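Local coordinates for hypothetical protein (Leishmania major, PDB 3LJN), which is of unknown function but is built from ankyrin repeats, so it probably serves as a scaffold for binding other proteins, at residues E120-V126 / G138-W144; S165-K169 / S201-A207. One frame throughout, in Å; residues are numbered along the deposited sequence.

Interaction 1 of 2, residues E120-V126 / G138-W144; sequences ECDEREV and GQTALHW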
loop_
_atom_site.group_PDB
_atom_site.type_symbol
_atom_site.label_atom_id
_atom_site.label_comp_id
_atom_site.label_asym_id
_atom_site.label_seq_id
_atom_site.Cartn_x
_atom_site.Cartn_y
_atom_site.Cartn_z
ATOM N N GLU A 120 5.755 -3.251 -8.998
ATOM C CA GLU A 120 5.366 -2.620 -10.268
ATOM C C GLU A 120 3.940 -2.093 -10.217
ATOM O O GLU A 120 3.068 -2.679 -9.569
ATOM C CB GLU A 120 5.449 -3.615 -11.429
ATOM C CG GLU A 120 6.855 -3.856 -11.977
ATOM C CD GLU A 120 7.253 -2.916 -13.121
ATOM O OE1 GLU A 120 8.451 -2.938 -13.507
ATOM O OE2 GLU A 120 6.383 -2.171 -13.642
ATOM N N CYS A 121 3.701 -1.006 -10.940
ATOM C CA CYS A 121 2.382 -0.403 -11.005
ATOM C C CYS A 121 1.721 -0.644 -12.368
ATOM O O CYS A 121 2.362 -0.511 -13.410
ATOM C CB CYS A 121 2.502 1.089 -10.730
ATOM S SG CYS A 121 1.188 1.701 -9.716
ATOM N N ASP A 122 0.442 -1.006 -12.363
ATOM C CA ASP A 122 -0.296 -1.147 -13.619
ATOM C C ASP A 122 -0.679 0.237 -14.125
ATOM O O ASP A 122 -0.383 1.243 -13.478
ATOM C CB ASP A 122 -1.508 -2.100 -13.489
ATOM C CG ASP A 122 -2.654 -1.530 -12.661
ATOM O OD1 ASP A 122 -2.808 -0.298 -12.603
ATOM O OD2 ASP A 122 -3.430 -2.337 -12.084
ATOM N N GLU A 123 -1.288 0.294 -15.300
ATOM C CA GLU A 123 -1.706 1.562 -15.871
ATOM C C GLU A 123 -3.162 1.386 -16.301
ATOM O O GLU A 123 -3.514 1.561 -17.454
ATOM C CB GLU A 123 -0.766 1.979 -17.018
ATOM C CG GLU A 123 0.719 1.589 -16.790
ATOM C CD GLU A 123 1.749 2.613 -17.310
ATOM O OE1 GLU A 123 1.530 3.229 -18.383
ATOM O OE2 GLU A 123 2.799 2.780 -16.636
ATOM N N ARG A 124 -4.000 1.040 -15.327
ATOM C CA ARG A 124 -5.379 0.627 -15.562
ATOM C C ARG A 124 -6.365 1.529 -14.806
ATOM O O ARG A 124 -6.483 1.423 -13.587
ATOM C CB ARG A 124 -5.539 -0.828 -15.110
ATOM C CG ARG A 124 -6.839 -1.485 -15.509
ATOM C CD ARG A 124 -7.006 -2.858 -14.858
ATOM N NE ARG A 124 -7.833 -3.754 -15.678
ATOM C CZ ARG A 124 -8.161 -5.011 -15.361
ATOM N NH1 ARG A 124 -7.752 -5.554 -14.213
ATOM N NH2 ARG A 124 -8.908 -5.731 -16.196
ATOM N N GLU A 125 -7.074 2.401 -15.531
ATOM C CA GLU A 125 -8.056 3.317 -14.915
ATOM C C GLU A 125 -9.307 2.567 -14.440
ATOM O O GLU A 125 -9.820 1.705 -15.143
ATOM C CB GLU A 125 -8.435 4.444 -15.877
ATOM N N VAL A 126 -9.792 2.890 -13.244
ATOM C CA VAL A 126 -10.900 2.137 -12.631
ATOM C C VAL A 126 -11.890 3.050 -11.883
ATOM O O VAL A 126 -11.570 4.191 -11.579
ATOM C CB VAL A 126 -10.330 1.013 -11.712
ATOM C CG1 VAL A 126 -11.142 0.851 -10.428
ATOM C CG2 VAL A 126 -10.248 -0.300 -12.479
ATOM N N GLY A 138 -3.862 3.612 -11.786
ATOM C CA GLY A 138 -2.611 2.855 -11.734
ATOM C C GLY A 138 -2.324 2.329 -10.341
ATOM O O GLY A 138 -2.396 3.076 -9.375
ATOM N N GLN A 139 -1.968 1.051 -10.242
ATOM C CA GLN A 139 -2.012 0.322 -8.970
ATOM C C GLN A 139 -1.050 -0.864 -8.939
ATOM O O GLN A 139 -0.893 -1.572 -9.931
ATOM C CB GLN A 139 -3.413 -0.237 -8.797
ATOM C CG GLN A 139 -4.094 0.155 -7.532
ATOM C CD GLN A 139 -5.462 -0.486 -7.406
ATOM O OE1 GLN A 139 -5.878 -0.881 -6.312
ATOM N NE2 GLN A 139 -6.169 -0.607 -8.528
ATOM N N THR A 140 -0.421 -1.089 -7.795
ATOM C CA THR A 140 0.319 -2.312 -7.570
ATOM C C THR A 140 -0.694 -3.401 -7.262
ATOM O O THR A 140 -1.833 -3.105 -6.911
ATOM C CB THR A 140 1.273 -2.196 -6.383
ATOM O OG1 THR A 140 0.522 -2.197 -5.167
ATOM C CG2 THR A 140 2.124 -0.932 -6.475
ATOM N N ALA A 141 -0.277 -4.659 -7.386
ATOM C CA ALA A 141 -1.152 -5.808 -7.111
ATOM C C ALA A 141 -1.450 -5.986 -5.621
ATOM O O ALA A 141 -2.420 -6.629 -5.258
ATOM C CB ALA A 141 -0.547 -7.075 -7.661
ATOM N N LEU A 142 -0.616 -5.438 -4.753
ATOM C CA LEU A 142 -0.894 -5.498 -3.329
ATOM C C LEU A 142 -2.095 -4.608 -2.972
ATOM O O LEU A 142 -2.841 -4.954 -2.065
ATOM C CB LEU A 142 0.356 -5.121 -2.523
ATOM C CG LEU A 142 0.429 -5.552 -1.050
ATOM C CD1 LEU A 142 0.162 -7.031 -0.864
ATOM C CD2 LEU A 142 1.790 -5.181 -0.443
ATOM N N HIS A 143 -2.277 -3.488 -3.691
ATOM C CA HIS A 143 -3.474 -2.621 -3.569
ATOM C C HIS A 143 -4.776 -3.353 -3.945
ATOM O O HIS A 143 -5.773 -3.289 -3.232
ATOM C CB HIS A 143 -3.392 -1.414 -4.514
ATOM C CG HIS A 143 -2.395 -0.361 -4.131
ATOM N ND1 HIS A 143 -1.199 -0.196 -4.794
ATOM C CD2 HIS A 143 -2.451 0.631 -3.212
ATOM C CE1 HIS A 143 -0.543 0.824 -4.274
ATOM N NE2 HIS A 143 -1.281 1.343 -3.309
ATOM N N TRP A 144 -4.774 -4.002 -5.108
ATOM C CA TRP A 144 -5.901 -4.825 -5.549
ATOM C C TRP A 144 -6.316 -5.818 -4.484
ATOM O O TRP A 144 -7.417 -5.716 -3.954
ATOM C CB TRP A 144 -5.549 -5.578 -6.821
ATOM C CG TRP A 144 -5.623 -4.731 -8.016
ATOM C CD1 TRP A 144 -4.587 -4.115 -8.663
ATOM C CD2 TRP A 144 -6.809 -4.376 -8.721
ATOM N NE1 TRP A 144 -5.061 -3.401 -9.742
ATOM C CE2 TRP A 144 -6.423 -3.544 -9.797
ATOM C CE3 TRP A 144 -8.168 -4.683 -8.551
ATOM C CZ2 TRP A 144 -7.348 -3.019 -10.700
ATOM C CZ3 TRP A 144 -9.087 -4.158 -9.449
ATOM C CH2 TRP A 144 -8.672 -3.333 -10.506
#
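Asp122 holds this contact together, at the start of an ankyrin repeat whose GQTALHW sequence is a variant of the family's G-x-TPLH motif. Asp122 N donates to Gln139 O at 2.8 Å, almost linearly, while the Asp122 carboxylate works in two directions: OD2 accepts from Trp144 NE1 at 3.0 Å, in the plane of the indole, and OD1 takes a weak bond from Gln139 N at 2.8 Å. Asp122 OD1 also accepts from Arg124 N, 3.3 Å away, and this Asx turn bends the 120-126 loop over the start of helix 141-147. That helix begins with a capping box of Thr140 and His143: Thr140 N donates to His143 ND1 at 3.2 Å, and Thr140 OG1 takes a weak bond from His143 N at 3.4 Å. His143 NE2 reaches on to Glu174 O in the next repeat. Gly138 lies so close under the loop that a CB there would clash with Asp122 O. Cys121 SG rests 3.3 Å from Gln139 N, and Thr140 CA makes a CH···O contact with Glu120 O at 3.4 Å. Other packing gathers on the indole: Arg124 CD lies 4.2 Å from Trp144 CZ2, and Val126 CG2 3.9 Å from Trp144 CH2.

Interaction 2 of 2, residues S165-K169 / S201-A207; sequences SPTAK and SLRLDYA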
loop_
_atom_site.group_PDB
_atom_site.type_symbol
_atom_site.label_atom_id
_atom_site.label_comp_id
_atom_site.label_asym_id
_atom_site.label_seq_id
_atom_site.Cartn_x
_atom_site.Cartn_y
_atom_site.Cartn_z
ATOM N N SER A 165 5.881 -4.566 -0.855
ATOM C CA SER A 165 5.963 -3.558 0.208
ATOM C C SER A 165 4.594 -3.008 0.632
ATOM O O SER A 165 3.844 -2.497 -0.194
ATOM C CB SER A 165 6.851 -2.398 -0.241
ATOM O OG SER A 165 6.881 -1.382 0.751
ATOM N N PRO A 166 4.263 -3.096 1.925
ATOM C CA PRO A 166 2.985 -2.518 2.338
ATOM C C PRO A 166 2.904 -1.002 2.217
ATOM O O PRO A 166 1.865 -0.429 2.530
ATOM C CB PRO A 166 2.870 -2.939 3.807
ATOM C CG PRO A 166 3.622 -4.197 3.878
ATOM C CD PRO A 166 4.802 -4.007 2.947
ATOM N N THR A 167 3.992 -0.364 1.781
ATOM C CA THR A 167 4.005 1.074 1.542
ATOM C C THR A 167 4.343 1.405 0.092
ATOM O O THR A 167 4.845 2.488 -0.192
ATOM C CB THR A 167 5.026 1.776 2.435
ATOM O OG1 THR A 167 6.343 1.336 2.084
ATOM C CG2 THR A 167 4.765 1.479 3.893
ATOM N N ALA A 168 4.093 0.473 -0.827
ATOM C CA ALA A 168 4.268 0.736 -2.260
ATOM C C ALA A 168 3.329 1.867 -2.692
ATOM O O ALA A 168 2.220 1.952 -2.201
ATOM C CB ALA A 168 3.985 -0.513 -3.057
ATOM N N LYS A 169 3.769 2.736 -3.594
ATOM C CA LYS A 169 2.941 3.857 -4.030
ATOM C C LYS A 169 2.213 3.543 -5.314
ATOM O O LYS A 169 2.836 3.125 -6.279
ATOM C CB LYS A 169 3.791 5.106 -4.261
ATOM C CG LYS A 169 4.017 5.952 -3.011
ATOM C CD LYS A 169 4.540 7.334 -3.377
ATOM C CE LYS A 169 4.801 8.166 -2.128
ATOM N NZ LYS A 169 5.246 9.566 -2.423
ATOM N N SER A 201 11.220 -1.951 7.015
ATOM C CA SER A 201 11.135 -1.912 5.554
ATOM C C SER A 201 9.948 -1.057 5.079
ATOM O O SER A 201 9.700 -0.934 3.887
ATOM C CB SER A 201 10.969 -3.334 5.021
ATOM O OG SER A 201 9.979 -4.034 5.760
ATOM N N LEU A 202 9.207 -0.485 6.020
ATOM C CA LEU A 202 8.052 0.331 5.704
ATOM C C LEU A 202 8.541 1.744 5.550
ATOM O O LEU A 202 9.383 2.180 6.316
ATOM C CB LEU A 202 7.024 0.275 6.832
ATOM C CG LEU A 202 6.544 -1.112 7.262
ATOM C CD1 LEU A 202 5.879 -1.044 8.626
ATOM C CD2 LEU A 202 5.613 -1.701 6.222
ATOM N N ARG A 203 8.008 2.455 4.561
ATOM C CA ARG A 203 8.329 3.860 4.333
ATOM C C ARG A 203 7.229 4.736 4.896
ATOM O O ARG A 203 6.361 5.209 4.171
ATOM C CB ARG A 203 8.496 4.119 2.846
ATOM C CG ARG A 203 9.560 3.271 2.207
ATOM C CD ARG A 203 10.920 3.604 2.759
ATOM N NE ARG A 203 11.361 4.921 2.326
ATOM C CZ ARG A 203 11.840 5.190 1.110
ATOM N NH1 ARG A 203 11.937 4.234 0.183
ATOM N NH2 ARG A 203 12.220 6.430 0.814
ATOM N N LEU A 204 7.287 4.953 6.204
ATOM C CA LEU A 204 6.266 5.703 6.915
ATOM C C LEU A 204 6.499 7.206 6.782
ATOM O O LEU A 204 5.861 8.004 7.475
ATOM C CB LEU A 204 6.268 5.296 8.388
ATOM C CG LEU A 204 6.155 3.797 8.678
ATOM C CD1 LEU A 204 6.165 3.559 10.178
ATOM C CD2 LEU A 204 4.909 3.202 8.040
ATOM N N ASP A 205 7.428 7.577 5.899
ATOM C CA ASP A 205 7.655 8.968 5.508
ATOM C C ASP A 205 6.870 9.344 4.248
ATOM O O ASP A 205 6.850 10.506 3.871
ATOM C CB ASP A 205 9.167 9.247 5.319
ATOM C CG ASP A 205 9.817 8.406 4.191
ATOM O OD1 ASP A 205 9.403 7.246 3.976
ATOM O OD2 ASP A 205 10.760 8.902 3.529
ATOM N N TYR A 206 6.233 8.366 3.603
ATOM C CA TYR A 206 5.400 8.613 2.427
ATOM C C TYR A 206 4.085 9.261 2.817
ATOM O O TYR A 206 3.447 8.837 3.780
ATOM C CB TYR A 206 5.082 7.307 1.689
ATOM C CG TYR A 206 6.205 6.724 0.858
ATOM C CD1 TYR A 206 7.358 7.448 0.575
ATOM C CD2 TYR A 206 6.087 5.456 0.313
ATOM C CE1 TYR A 206 8.369 6.908 -0.189
ATOM C CE2 TYR A 206 7.093 4.911 -0.466
ATOM C CZ TYR A 206 8.234 5.645 -0.713
ATOM O OH TYR A 206 9.252 5.128 -1.482
ATOM N N ALA A 207 3.677 10.274 2.055
ATOM C CA ALA A 207 2.438 11.010 2.322
ATOM C C ALA A 207 1.637 11.171 1.030
ATOM O O ALA A 207 2.212 11.276 -0.058
ATOM C CB ALA A 207 2.752 12.363 2.926
#
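This is a loop-to-loop contact near the surface, joining the turn after helix 153-162 to the turn after helix 186-195, the equivalent places in two consecutive ankyrin repeats. Thr167 is the residue that fits the two together: its OG1 accepts from Arg203 N at 3.2 Å, the one hydrogen bond between the segments, and itself donates to Ser165 OG at 3.1 Å. Ser165 OG also takes Thr167 N at 3.2 Å in an ST turn that coincides with the type I turn 165-168, closed by Ala168 N to Ser165 O at 3.0 Å. Beside the hydroxyl, Thr167 CG2 packs on Leu202 CB at 3.9 Å, and Pro166 CB meets Leu202 CD2 at the same distance. On the other flank Lys169 CE sits over the face of Tyr206, 3.8 Å from the ring centroid, in a CH-pi contact; Lys169 NZ lies off-centre, 4.6 Å from that centroid, a cation-pi interaction, while its charge is also paired with Asp173. Thr167 O approaches the edge of the same ring, 3.3 Å from Tyr206 CD2. A second type I turn, 203-206, brings the tyrosine round to this position. Such side-by-side stacking of successive inter-repeat turns is characteristic of the ankyrin solenoid.

The two contacts follow one another along the chain: interaction 1 closes at residue 144 before interaction 2 opens at 165, and helix 153-162 lies between them. Their centres are about 16 Å apart, yet they touch directly. The capped helix start of interaction 1 packs on the 165-169 turn, with Leu142 CD2 3.4 Å from Ser165 O and His143 CE1 3.6 Å from Ala168 O. Segment 165-169 thus packs on the first helix start of its own repeat and on 201-207, the equivalent turn of the next. Interaction 1 lies at the start of one repeat and interaction 2 joins its end to the end of the next, in series along the elongated array.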